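Local coordinates for Alr4995 protein (Nostoc sp., PDB 6LRG), which probably acts in arginine catabolism, turning arginine into ornithine with its N-terminal domain and processing ornithine further with its C-terminal domain, at residues F7-P12 with C264-V269; R139-S144 with G311-V316; I385-V390 with T442-E447; G488-V493 with E625-I630. All coordinates share one frame; numbering follows the deposited sequence.

Contact 1. Residues F7-P12 with C264-V269. With ORN (L-ornithine), chain E.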
loop_
_atom_site.group_PDB
_atom_site.type_symbol
_atom_site.label_atom_id
_atom_site.label_comp_id
_atom_site.label_asym_id
_atom_site.label_seq_id
_atom_site.Cartn_x
_atom_site.Cartn_y
_atom_site.Cartn_z
ATOM N N PHE B 7 19.135 -11.412 57.317
ATOM C CA PHE B 7 18.797 -10.479 56.257
ATOM C C PHE B 7 19.033 -9.054 56.707
ATOM O O PHE B 7 18.825 -8.719 57.868
ATOM C CB PHE B 7 17.347 -10.641 55.832
ATOM C CG PHE B 7 17.097 -11.871 55.040
ATOM C CD1 PHE B 7 16.793 -13.067 55.674
ATOM C CD2 PHE B 7 17.169 -11.838 53.652
ATOM C CE1 PHE B 7 16.563 -14.219 54.933
ATOM C CE2 PHE B 7 16.943 -12.980 52.909
ATOM C CZ PHE B 7 16.639 -14.175 53.545
ATOM N N LEU B 8 19.466 -8.212 55.777
ATOM C CA LEU B 8 19.625 -6.798 56.053
ATOM C C LEU B 8 18.455 -6.025 55.476
ATOM O O LEU B 8 18.164 -6.167 54.292
ATOM C CB LEU B 8 20.929 -6.287 55.463
ATOM C CG LEU B 8 21.197 -4.807 55.697
ATOM C CD1 LEU B 8 21.386 -4.551 57.191
ATOM C CD2 LEU B 8 22.407 -4.388 54.906
ATOM N N MET B 9 17.783 -5.228 56.308
ATOM C CA MET B 9 16.694 -4.352 55.856
ATOM C C MET B 9 16.887 -2.925 56.363
ATOM O O MET B 9 17.804 -2.658 57.142
ATOM C CB MET B 9 15.330 -4.883 56.315
ATOM C CG MET B 9 14.959 -6.214 55.707
ATOM S SD MET B 9 13.321 -6.787 56.193
ATOM C CE MET B 9 12.300 -5.419 55.646
ATOM N N CYS B 10 16.026 -2.011 55.923
ATOM C CA CYS B 10 16.113 -0.619 56.345
ATOM C C CYS B 10 14.710 -0.032 56.472
ATOM O O CYS B 10 13.934 -0.074 55.520
ATOM C CB CYS B 10 16.959 0.190 55.362
ATOM S SG CYS B 10 17.304 1.914 55.827
ATOM N N PRO B 11 14.372 0.492 57.667
ATOM C CA PRO B 11 13.037 1.042 57.927
ATOM C C PRO B 11 12.703 2.260 57.063
ATOM O O PRO B 11 13.564 3.106 56.812
ATOM C CB PRO B 11 13.097 1.426 59.410
ATOM C CG PRO B 11 14.536 1.584 59.706
ATOM C CD PRO B 11 15.237 0.574 58.857
ATOM N N PRO B 12 11.445 2.341 56.609
ATOM C CA PRO B 12 10.935 3.395 55.730
ATOM C C PRO B 12 10.647 4.705 56.438
ATOM O O PRO B 12 9.683 5.371 56.065
ATOM C CB PRO B 12 9.638 2.791 55.193
ATOM C CG PRO B 12 9.208 1.849 56.254
ATOM C CD PRO B 12 10.451 1.271 56.817
ATOM N N CYS B 264 13.791 -6.551 46.886
ATOM C CA CYS B 264 14.530 -5.296 46.880
ATOM C C CYS B 264 14.702 -4.715 48.261
ATOM O O CYS B 264 15.669 -4.003 48.532
ATOM C CB CYS B 264 13.832 -4.272 45.996
ATOM S SG CYS B 264 14.016 -4.629 44.274
ATOM N N LEU B 265 13.745 -5.016 49.126
ATOM C CA LEU B 265 13.754 -4.507 50.484
ATOM C C LEU B 265 14.660 -5.329 51.414
ATOM O O LEU B 265 14.851 -4.964 52.571
ATOM C CB LEU B 265 12.322 -4.469 51.011
ATOM C CG LEU B 265 11.463 -3.409 50.323
ATOM C CD1 LEU B 265 9.978 -3.642 50.574
ATOM C CD2 LEU B 265 11.892 -2.022 50.778
ATOM N N THR B 266 15.226 -6.421 50.899
ATOM C CA THR B 266 16.053 -7.319 51.704
ATOM C C THR B 266 17.395 -7.622 51.065
ATOM O O THR B 266 17.553 -7.538 49.849
ATOM C CB THR B 266 15.360 -8.690 51.961
ATOM O OG1 THR B 266 15.397 -9.486 50.766
ATOM C CG2 THR B 266 13.920 -8.515 52.426
ATOM N N LEU B 267 18.359 -8.004 51.893
ATOM C CA LEU B 267 19.652 -8.449 51.404
ATOM C C LEU B 267 20.138 -9.585 52.277
ATOM O O LEU B 267 20.511 -9.373 53.431
ATOM C CB LEU B 267 20.669 -7.302 51.405
ATOM C CG LEU B 267 22.124 -7.681 51.085
ATOM C CD1 LEU B 267 22.243 -8.301 49.710
ATOM C CD2 LEU B 267 23.025 -6.477 51.162
ATOM N N ARG B 268 20.131 -10.796 51.737
ATOM C CA ARG B 268 20.647 -11.931 52.486
ATOM C C ARG B 268 22.163 -11.838 52.656
ATOM O O ARG B 268 22.900 -11.914 51.683
ATOM C CB ARG B 268 20.263 -13.241 51.800
ATOM C CG ARG B 268 20.791 -14.484 52.508
ATOM C CD ARG B 268 20.158 -15.747 51.952
ATOM N NE ARG B 268 20.737 -16.967 52.513
ATOM C CZ ARG B 268 20.067 -18.108 52.649
ATOM N NH1 ARG B 268 18.788 -18.181 52.281
ATOM N NH2 ARG B 268 20.673 -19.174 53.154
ATOM N N VAL B 269 22.625 -11.699 53.898
ATOM C CA VAL B 269 24.055 -11.572 54.169
ATOM C C VAL B 269 24.702 -12.886 54.667
ATOM O O VAL B 269 25.915 -12.944 54.891
ATOM C CB VAL B 269 24.303 -10.433 55.183
ATOM C CG1 VAL B 269 23.691 -9.165 54.659
ATOM C CG2 VAL B 269 23.668 -10.760 56.512
HETATM N N ORN E . 14.358 3.640 43.302
HETATM C CA ORN E . 15.265 2.534 43.294
HETATM C CB ORN E . 14.514 1.219 43.265
HETATM C CG ORN E . 15.492 0.066 43.314
HETATM C CD ORN E . 14.752 -1.236 43.527
HETATM N NE ORN E . 15.554 -2.338 43.094
HETATM C C ORN E . 16.161 2.669 42.085
HETATM O O ORN E . 17.361 2.291 42.119
HETATM O OXT ORN E . 15.697 3.195 41.045
#

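Contact 2. Residues R139-S144 with G311-V316. With ORN (L-ornithine), chain E.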
loop_
_atom_site.group_PDB
_atom_site.type_symbol
_atom_site.label_atom_id
_atom_site.label_comp_id
_atom_site.label_asym_id
_atom_site.label_seq_id
_atom_site.Cartn_x
_atom_site.Cartn_y
_atom_site.Cartn_z
ATOM N N ARG B 139 21.713 -0.808 34.645
ATOM C CA ARG B 139 22.372 -0.271 35.821
ATOM C C ARG B 139 23.797 -0.787 35.976
ATOM O O ARG B 139 24.734 -0.006 36.052
ATOM C CB ARG B 139 21.555 -0.592 37.065
ATOM C CG ARG B 139 20.202 0.104 37.099
ATOM C CD ARG B 139 20.313 1.621 37.219
ATOM N NE ARG B 139 18.992 2.187 37.471
ATOM C CZ ARG B 139 18.450 2.367 38.676
ATOM N NH1 ARG B 139 19.130 2.060 39.777
ATOM N NH2 ARG B 139 17.221 2.871 38.780
ATOM N N SER B 140 23.973 -2.098 36.028
ATOM C CA SER B 140 25.317 -2.621 36.101
ATOM C C SER B 140 25.962 -2.687 34.731
ATOM O O SER B 140 25.382 -3.209 33.788
ATOM C CB SER B 140 25.315 -3.996 36.743
ATOM O OG SER B 140 24.721 -3.909 38.024
ATOM N N GLU B 141 27.172 -2.154 34.635
ATOM C CA GLU B 141 27.989 -2.310 33.454
ATOM C C GLU B 141 28.506 -3.743 33.312
ATOM O O GLU B 141 28.912 -4.383 34.292
ATOM C CB GLU B 141 29.165 -1.328 33.494
ATOM C CG GLU B 141 29.807 -1.076 32.114
ATOM C CD GLU B 141 28.987 -0.146 31.219
ATOM O OE1 GLU B 141 29.272 -0.072 30.003
ATOM O OE2 GLU B 141 28.072 0.529 31.734
ATOM N N LEU B 142 28.483 -4.241 32.082
ATOM C CA LEU B 142 29.053 -5.542 31.749
ATOM C C LEU B 142 30.460 -5.721 32.281
ATOM O O LEU B 142 30.822 -6.807 32.740
ATOM C CB LEU B 142 29.067 -5.730 30.232
ATOM C CG LEU B 142 29.778 -6.994 29.747
ATOM C CD1 LEU B 142 29.076 -8.209 30.290
ATOM C CD2 LEU B 142 29.826 -7.037 28.220
ATOM N N ASP B 143 31.249 -4.652 32.221
ATOM C CA ASP B 143 32.660 -4.684 32.619
ATOM C C ASP B 143 32.911 -4.822 34.138
ATOM O O ASP B 143 34.045 -5.021 34.558
ATOM C CB ASP B 143 33.360 -3.427 32.123
ATOM C CG ASP B 143 34.001 -3.614 30.761
ATOM O OD1 ASP B 143 34.114 -4.773 30.322
ATOM O OD2 ASP B 143 34.393 -2.609 30.136
ATOM N N SER B 144 31.876 -4.687 34.960
ATOM C CA SER B 144 32.038 -4.990 36.380
ATOM C C SER B 144 32.061 -6.510 36.615
ATOM O O SER B 144 32.656 -6.969 37.581
ATOM C CB SER B 144 30.933 -4.333 37.224
ATOM O OG SER B 144 29.670 -4.896 36.936
ATOM N N GLY B 311 24.815 -6.864 22.059
ATOM C CA GLY B 311 24.935 -7.359 23.422
ATOM C C GLY B 311 26.279 -7.126 24.092
ATOM O O GLY B 311 26.609 -7.804 25.059
ATOM N N GLY B 312 27.061 -6.176 23.591
ATOM C CA GLY B 312 28.347 -5.868 24.189
ATOM C C GLY B 312 28.368 -4.477 24.788
ATOM O O GLY B 312 27.335 -3.830 24.856
ATOM N N SER B 313 29.532 -4.024 25.245
ATOM C CA SER B 313 29.685 -2.634 25.681
ATOM C C SER B 313 30.970 -2.052 25.120
ATOM O O SER B 313 31.835 -2.786 24.655
ATOM C CB SER B 313 29.677 -2.516 27.212
ATOM O OG SER B 313 30.830 -3.108 27.776
ATOM N N PHE B 314 31.109 -0.733 25.174
ATOM C CA PHE B 314 32.318 -0.110 24.655
ATOM C C PHE B 314 32.851 0.923 25.607
ATOM O O PHE B 314 32.104 1.542 26.355
ATOM C CB PHE B 314 32.057 0.569 23.302
ATOM C CG PHE B 314 31.095 1.710 23.395
ATOM C CD1 PHE B 314 31.529 2.986 23.766
ATOM C CD2 PHE B 314 29.739 1.505 23.161
ATOM C CE1 PHE B 314 30.625 4.028 23.896
ATOM C CE2 PHE B 314 28.827 2.552 23.275
ATOM C CZ PHE B 314 29.274 3.816 23.642
ATOM N N GLN B 315 34.144 1.154 25.519
ATOM C CA GLN B 315 34.731 2.333 26.114
ATOM C C GLN B 315 35.627 3.034 25.087
ATOM O O GLN B 315 36.582 2.442 24.593
ATOM C CB GLN B 315 35.528 1.951 27.350
ATOM C CG GLN B 315 36.087 3.123 28.102
ATOM C CD GLN B 315 36.948 2.689 29.266
ATOM O OE1 GLN B 315 37.251 1.498 29.432
ATOM N NE2 GLN B 315 37.355 3.655 30.083
ATOM N N VAL B 316 35.323 4.283 24.758
ATOM C CA VAL B 316 36.184 5.025 23.835
ATOM C C VAL B 316 37.414 5.504 24.582
ATOM O O VAL B 316 37.330 6.388 25.425
ATOM C CB VAL B 316 35.458 6.219 23.189
ATOM C CG1 VAL B 316 36.430 7.045 22.374
ATOM C CG2 VAL B 316 34.311 5.723 22.320
HETATM N N ORN E . 14.358 3.640 43.302
HETATM C CA ORN E . 15.265 2.534 43.294
HETATM C CB ORN E . 14.514 1.219 43.265
HETATM C CG ORN E . 15.492 0.066 43.314
HETATM C CD ORN E . 14.752 -1.236 43.527
HETATM N NE ORN E . 15.554 -2.338 43.094
HETATM C C ORN E . 16.161 2.669 42.085
HETATM O O ORN E . 17.361 2.291 42.119
HETATM O OXT ORN E . 15.697 3.195 41.045
HETATM O O HOH W 1 33.987 -2.329 27.391
#

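Contact 3. Residues I385-V390 with T442-E447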
loop_
_atom_site.group_PDB
_atom_site.type_symbol
_atom_site.label_atom_id
_atom_site.label_comp_id
_atom_site.label_asym_id
_atom_site.label_seq_id
_atom_site.Cartn_x
_atom_site.Cartn_y
_atom_site.Cartn_z
ATOM N N ILE B 385 29.801 -9.035 1.088
ATOM C CA ILE B 385 29.933 -8.585 -0.286
ATOM C C ILE B 385 31.205 -7.765 -0.510
ATOM O O ILE B 385 31.609 -7.533 -1.651
ATOM C CB ILE B 385 28.716 -7.728 -0.730
ATOM C CG1 ILE B 385 28.629 -6.448 0.107
ATOM C CG2 ILE B 385 27.430 -8.525 -0.642
ATOM C CD1 ILE B 385 27.571 -5.447 -0.374
ATOM N N TYR B 386 31.837 -7.322 0.572
ATOM C CA TYR B 386 32.914 -6.343 0.469
ATOM C C TYR B 386 34.286 -6.982 0.247
ATOM O O TYR B 386 34.515 -8.121 0.656
ATOM C CB TYR B 386 32.924 -5.461 1.727
ATOM C CG TYR B 386 31.624 -4.700 1.949
ATOM C CD1 TYR B 386 31.279 -3.633 1.135
ATOM C CD2 TYR B 386 30.744 -5.054 2.969
ATOM C CE1 TYR B 386 30.101 -2.937 1.321
ATOM C CE2 TYR B 386 29.550 -4.356 3.166
ATOM C CZ TYR B 386 29.241 -3.294 2.337
ATOM O OH TYR B 386 28.070 -2.583 2.509
ATOM N N PRO B 387 35.207 -6.249 -0.414
ATOM C CA PRO B 387 36.567 -6.730 -0.711
ATOM C C PRO B 387 37.353 -6.982 0.563
ATOM O O PRO B 387 37.396 -6.122 1.442
ATOM C CB PRO B 387 37.195 -5.585 -1.516
ATOM C CG PRO B 387 36.062 -4.733 -1.950
ATOM C CD PRO B 387 34.994 -4.881 -0.917
ATOM N N THR B 388 37.971 -8.154 0.648
ATOM C CA THR B 388 38.434 -8.691 1.917
ATOM C C THR B 388 39.858 -9.214 1.787
ATOM O O THR B 388 40.220 -9.834 0.788
ATOM C CB THR B 388 37.494 -9.823 2.406
ATOM O OG1 THR B 388 36.137 -9.372 2.358
ATOM C CG2 THR B 388 37.817 -10.253 3.831
ATOM N N GLU B 389 40.672 -8.939 2.798
ATOM C CA GLU B 389 41.984 -9.556 2.890
ATOM C C GLU B 389 42.041 -10.481 4.101
ATOM O O GLU B 389 41.376 -10.236 5.099
ATOM C CB GLU B 389 43.079 -8.501 2.989
ATOM C CG GLU B 389 43.395 -7.800 1.697
ATOM C CD GLU B 389 44.386 -6.662 1.890
ATOM O OE1 GLU B 389 44.610 -6.251 3.051
ATOM O OE2 GLU B 389 44.930 -6.175 0.882
ATOM N N VAL B 390 42.824 -11.550 3.993
ATOM C CA VAL B 390 43.079 -12.434 5.116
ATOM C C VAL B 390 44.588 -12.605 5.327
ATOM O O VAL B 390 45.370 -12.550 4.377
ATOM C CB VAL B 390 42.402 -13.785 4.919
ATOM C CG1 VAL B 390 40.909 -13.581 4.811
ATOM C CG2 VAL B 390 42.932 -14.474 3.671
ATOM N N THR B 442 38.647 -5.575 5.950
ATOM C CA THR B 442 37.997 -5.198 4.717
ATOM C C THR B 442 38.825 -4.109 4.054
ATOM O O THR B 442 39.519 -3.359 4.731
ATOM C CB THR B 442 36.569 -4.715 4.959
ATOM O OG1 THR B 442 35.862 -4.710 3.718
ATOM C CG2 THR B 442 36.574 -3.314 5.533
ATOM N N ILE B 443 38.782 -4.034 2.730
ATOM C CA ILE B 443 39.495 -2.971 2.040
ATOM C C ILE B 443 38.544 -2.134 1.204
ATOM O O ILE B 443 38.855 -1.769 0.078
ATOM C CB ILE B 443 40.637 -3.521 1.149
ATOM C CG1 ILE B 443 40.161 -4.745 0.344
ATOM C CG2 ILE B 443 41.856 -3.852 2.009
ATOM C CD1 ILE B 443 41.267 -5.462 -0.464
ATOM N N ARG B 444 37.383 -1.836 1.765
ATOM C CA ARG B 444 36.482 -0.853 1.176
ATOM C C ARG B 444 37.154 0.519 1.096
ATOM O O ARG B 444 37.919 0.902 1.987
ATOM C CB ARG B 444 35.196 -0.747 1.988
ATOM C CG ARG B 444 34.626 -2.076 2.377
ATOM C CD ARG B 444 33.477 -1.899 3.339
ATOM N NE ARG B 444 32.529 -0.931 2.821
ATOM C CZ ARG B 444 31.433 -0.542 3.456
ATOM N NH1 ARG B 444 31.136 -1.035 4.647
ATOM N NH2 ARG B 444 30.636 0.350 2.892
ATOM N N LYS B 445 36.874 1.256 0.025
ATOM C CA LYS B 445 37.461 2.576 -0.149
ATOM C C LYS B 445 36.723 3.582 0.738
ATOM O O LYS B 445 35.594 3.318 1.168
ATOM C CB LYS B 445 37.432 2.995 -1.633
ATOM C CG LYS B 445 38.398 2.185 -2.529
ATOM C CD LYS B 445 39.788 2.843 -2.596
ATOM C CE LYS B 445 40.819 1.969 -3.317
ATOM N NZ LYS B 445 40.802 0.550 -2.846
ATOM N N THR B 446 37.384 4.709 1.019
ATOM C CA THR B 446 36.882 5.778 1.896
ATOM C C THR B 446 35.375 6.028 1.788
ATOM O O THR B 446 34.615 5.697 2.702
ATOM C CB THR B 446 37.622 7.117 1.603
ATOM O OG1 THR B 446 39.027 6.949 1.814
ATOM C CG2 THR B 446 37.121 8.239 2.497
ATOM N N GLU B 447 34.955 6.597 0.658
ATOM C CA GLU B 447 33.560 6.982 0.431
ATOM C C GLU B 447 32.584 5.817 0.603
ATOM O O GLU B 447 31.448 6.007 1.040
ATOM C CB GLU B 447 33.387 7.598 -0.962
ATOM C CG GLU B 447 34.215 6.959 -2.072
ATOM C CD GLU B 447 35.694 7.322 -2.016
ATOM O OE1 GLU B 447 36.018 8.524 -1.861
ATOM O OE2 GLU B 447 36.532 6.393 -2.103
#

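Contact 4. Residues G488-V493 with E625-I630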
loop_
_atom_site.group_PDB
_atom_site.type_symbol
_atom_site.label_atom_id
_atom_site.label_comp_id
_atom_site.label_asym_id
_atom_site.label_seq_id
_atom_site.Cartn_x
_atom_site.Cartn_y
_atom_site.Cartn_z
ATOM N N GLY B 488 -11.835 -37.000 10.592
ATOM C CA GLY B 488 -10.688 -37.680 10.007
ATOM C C GLY B 488 -10.227 -37.187 8.632
ATOM O O GLY B 488 -9.560 -37.928 7.903
ATOM N N GLY B 489 -10.565 -35.942 8.283
ATOM C CA GLY B 489 -10.259 -35.376 6.973
ATOM C C GLY B 489 -8.795 -35.041 6.706
ATOM O O GLY B 489 -7.909 -35.462 7.453
ATOM N N LYS B 490 -8.531 -34.298 5.630
ATOM C CA LYS B 490 -7.147 -33.948 5.273
ATOM C C LYS B 490 -6.964 -32.455 5.056
ATOM O O LYS B 490 -7.593 -31.857 4.176
ATOM C CB LYS B 490 -6.692 -34.698 4.018
ATOM C CG LYS B 490 -5.239 -34.420 3.617
ATOM C CD LYS B 490 -4.769 -35.411 2.557
ATOM C CE LYS B 490 -3.268 -35.322 2.300
ATOM N NZ LYS B 490 -2.821 -36.082 1.082
ATOM N N VAL B 491 -6.104 -31.862 5.876
ATOM C CA VAL B 491 -5.770 -30.444 5.781
ATOM C C VAL B 491 -4.309 -30.267 5.382
ATOM O O VAL B 491 -3.420 -30.922 5.934
ATOM C CB VAL B 491 -6.017 -29.716 7.113
ATOM C CG1 VAL B 491 -5.648 -28.255 6.986
ATOM C CG2 VAL B 491 -7.475 -29.893 7.567
ATOM N N VAL B 492 -4.064 -29.390 4.412
ATOM C CA VAL B 492 -2.716 -29.125 3.942
ATOM C C VAL B 492 -2.337 -27.689 4.267
ATOM O O VAL B 492 -3.175 -26.780 4.224
ATOM C CB VAL B 492 -2.593 -29.373 2.434
ATOM C CG1 VAL B 492 -1.181 -29.049 1.938
ATOM C CG2 VAL B 492 -2.966 -30.815 2.096
ATOM N N VAL B 493 -1.074 -27.478 4.612
ATOM C CA VAL B 493 -0.604 -26.134 4.882
ATOM C C VAL B 493 0.541 -25.751 3.961
ATOM O O VAL B 493 1.481 -26.519 3.759
ATOM C CB VAL B 493 -0.170 -25.982 6.361
ATOM C CG1 VAL B 493 0.541 -24.667 6.569
ATOM C CG2 VAL B 493 -1.386 -26.051 7.259
ATOM N N GLU B 625 -3.411 -34.811 -2.812
ATOM C CA GLU B 625 -4.503 -35.744 -3.046
ATOM C C GLU B 625 -5.315 -36.007 -1.785
ATOM O O GLU B 625 -4.757 -36.270 -0.711
ATOM C CB GLU B 625 -3.974 -37.063 -3.612
ATOM C CG GLU B 625 -2.921 -36.857 -4.695
ATOM C CD GLU B 625 -2.386 -38.162 -5.299
ATOM O OE1 GLU B 625 -2.403 -39.203 -4.597
ATOM O OE2 GLU B 625 -1.941 -38.132 -6.478
ATOM N N GLY B 626 -6.638 -35.906 -1.929
ATOM C CA GLY B 626 -7.568 -36.102 -0.835
ATOM C C GLY B 626 -7.802 -34.879 0.024
ATOM O O GLY B 626 -8.724 -34.856 0.835
ATOM N N ALA B 627 -6.971 -33.860 -0.145
ATOM C CA ALA B 627 -7.063 -32.658 0.684
ATOM C C ALA B 627 -8.467 -32.068 0.693
ATOM O O ALA B 627 -9.100 -31.966 -0.354
ATOM C CB ALA B 627 -6.071 -31.623 0.208
ATOM N N GLU B 628 -8.957 -31.693 1.874
ATOM C CA GLU B 628 -10.294 -31.122 1.995
ATOM C C GLU B 628 -10.230 -29.632 2.228
ATOM O O GLU B 628 -11.163 -28.894 1.918
ATOM C CB GLU B 628 -11.066 -31.777 3.133
ATOM C CG GLU B 628 -11.446 -33.223 2.892
ATOM C CD GLU B 628 -12.628 -33.636 3.751
ATOM O OE1 GLU B 628 -13.400 -32.735 4.159
ATOM O OE2 GLU B 628 -12.776 -34.847 4.031
ATOM N N MET B 629 -9.121 -29.199 2.807
ATOM C CA MET B 629 -8.850 -27.789 2.999
ATOM C C MET B 629 -7.381 -27.546 2.733
ATOM O O MET B 629 -6.541 -28.421 2.965
ATOM C CB MET B 629 -9.212 -27.331 4.417
ATOM C CG MET B 629 -9.048 -25.818 4.625
ATOM S SD MET B 629 -9.498 -25.238 6.276
ATOM C CE MET B 629 -11.261 -25.573 6.295
ATOM N N ILE B 630 -7.078 -26.355 2.234
ATOM C CA ILE B 630 -5.706 -25.921 2.089
ATOM C C ILE B 630 -5.545 -24.575 2.781
ATOM O O ILE B 630 -6.247 -23.609 2.467
ATOM C CB ILE B 630 -5.296 -25.815 0.607
ATOM C CG1 ILE B 630 -5.343 -27.188 -0.061
ATOM C CG2 ILE B 630 -3.895 -25.239 0.471
ATOM C CD1 ILE B 630 -5.004 -27.130 -1.526
#

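Contact 1. Residues F7-P12 with C264-V269
Phe7 and Leu8 of strand 6-9, the middle strand of its sheet, run antiparallel to Leu267 and Arg268, with Phe7 and Arg268 forming a non-hydrogen-bonded pair whose CA atoms are 4.4 Å apart. The firm link is Leu8 N to Leu267 O, 2.8 Å long and nearly straight (164°); the return bond from Leu267 N to Leu8 O is weak. On one face, Phe7 has CG anti to its carbonyl carbon (chi1 -73°), which swings the ring over the neighbouring strand until CE2 lies 3.5 Å from Arg268 CB. The ring meets this carbon and Thr266 CB obliquely. Arg268 runs out extended past the ring, its CD 4.2 Å from Phe7 CZ, and its NE goes on to Thr270 O. On the other face, Leu8 CB packs 4.1 Å from Val269 CG1 and faces Leu267 CB, while Trp100 and Phe101 of helix 93-102 close over this apolar patch. Farther along, Met9 lies beside Thr266 and points the same way; its CG is 3.4 Å from Leu265 O. Helix 34-49 covers Phe7 and Met9 through Leu48 and Trp41. Three residues before the short strand, Cys264 places SG 3.0 Å from ornithine NE. Strand 53-56 adds to the other side of 6-9, so a central N-terminal strand is joined by one from some 260 residues later in the chain. This is consistent with the alpha/beta propeller of guanidine-group-modifying enzymes, in which a cysteine nucleophile is expected at a position like that of Cys264.

Contact 2. Residues R139-S144 with G311-V316
Ser313 is the residue of strand 313-320 on which Glu141, Leu142 and Asp143 converge. Van der Waals contacts come first: Glu141 OE1 lies 3.7 Å from Ser313 CB, its chain bent at chi2 (76°) to bring the carboxylate round, and Leu142 CB sits 4.0 Å from Ser313 OG, with CD2 reaching back toward Gly312. Water supplies the polar link, giving a hydrogen to Asp143 OD2 at 2.8 Å while making a longer bond to Ser313 OG. Within 139-144, Glu141 O is held twice by Ser144, through N and through OG, the latter 2.8 Å away in the carbonyl plane, which fixes the turn. Charged groups find partners beyond the two segments. Arg139 meets the ornithine carboxylate at the edge of its guanidinium through two hydrogen bonds, NH1 to O at 2.9 Å and NH2 to OXT at 2.7 Å, and NH1 forms a salt bridge with Glu118. Glu141 and Asp143 both form salt bridges with Arg325 of the second subunit; Asp143 adds another with Lys334 and a hydrogen bond from OD1 to Ser336. One short loop thus grips the ligand's carboxylate at its start and carries two carboxylates farther on, whose charge is probably balanced by the lysine and the neighbouring subunit's arginine.

Contact 3. Residues I385-V390 with T442-E447
Thr442 faces Thr388 as an antiparallel non-hydrogen-bonded pair, CA atoms 4.5 Å apart, at the end of the outermost strand 440-442. With OG1 anti to its backbone N (chi1 -164°), the threonine hydroxyl turns to Pro387 O and donates to it at 3.1 Å, also brushing Tyr386 CB. Ile443 comes next, and its N donates to the same oxygen at 2.8 Å along an almost straight line (171°). The two donors reach Pro387 O from opposite faces of its carbonyl plane, so the acceptor is bracketed. The isoleucine side chain splits its contacts: CG1 packs 3.6 Å from Pro387 CB, while CG2 and CD1 lie across the Glu389 side chain at about a right angle, Ile443 CG2 3.8 Å from Glu389 CD. Glu389 OE1 is paired with Arg441, while the isoleucine methyls lie against the same carboxylate and CG. Arg444 then folds back through a bend at chi3 and lays its guanidinium on Tyr386. The planes are 13° apart, and Arg444 CZ stands 3.8 Å from the centroid of the Tyr386 ring, a cation-pi stack to which Arg444 CD adds a CH-pi contact from the same face. Arg444 NE sits over the rim near Tyr386 CD1, and Ile385 CG1 covers the opposite face. Ser448 binds Arg444 NH2 and Asp352 O binds NH1, holding the guanidinium flat. Beyond Lys445, the N-cap, helix 446-449 begins. Together these bonds and the stack hold the end of strand 440-442 and the turn after it against residues 386-387, just before strand 388-392, with the arginine's charge probably shared between ring and two oxygens.

Contact 4. Residues G488-V493 with E625-I630
Val492 CG2 meets Ala627 CB at 3.7 Å, and Val492 CB lies near Ile630 CG1, so these three residues make the apolar centre on one face of the parallel pair. Leu624 of helix 613-624 covers Val492 and Ile630 there. On the reverse face Val491 packs CG2 against Met629 CB at 4.4 Å, and both side chains lie against Ile484 of helix 467-486. Strands 491-495 and 629-633 are the central neighbours of the 3-2-1-4-5-6 Rossmann sheet. Backbone bonds lie between the two layers: Val492 N donates to Met629 O at 3.0 Å, and Lys490 O accepts from Glu628 N at 2.7 Å, with a weak second bond from Met629 N. Toward the edge, Lys490 reaches out fully extended, CG anti to its backbone N (chi1 -178°), its carbons running past Gly626 and Ala627 so that NZ ends 2.6 Å from Glu625 O, in the carbonyl plane. His623 O takes a second bond from the same amine. Glu628 OE2 lies near Gly489 CA, just after Gly488 closes helix 467-486 in a Schellman motif. The ammonium is gripped by carbonyls at the C-terminal end of helix 613-624, where the helix dipole would probably favour its positive charge, so that the lysine ties the start of one strand to the helix leading into the other.

How the contacts relate
From the N terminus, contact 1 opens on strand 6-9 and contact 2 opens in the loop at 139-144 before contact 1 closes at 264-269; contact 2 closes later, at 311-316, so the two cross. Both touch the ornithine, their nearest atoms about 10 Å apart. Contact 1 joins two strands of a three-stranded sheet; contact 2 brings the loop after strand 132-136 to strand 313-320 of the same six-stranded sheet. Contact 3 then closes a 51-residue excursion of strands and loops without helix, its centre about 29 Å from that of contact 2. Contact 4 follows in series, closing a 131-residue, about half helical loop inside the Rossmann domain, its centre about 62 Å from that of contact 1.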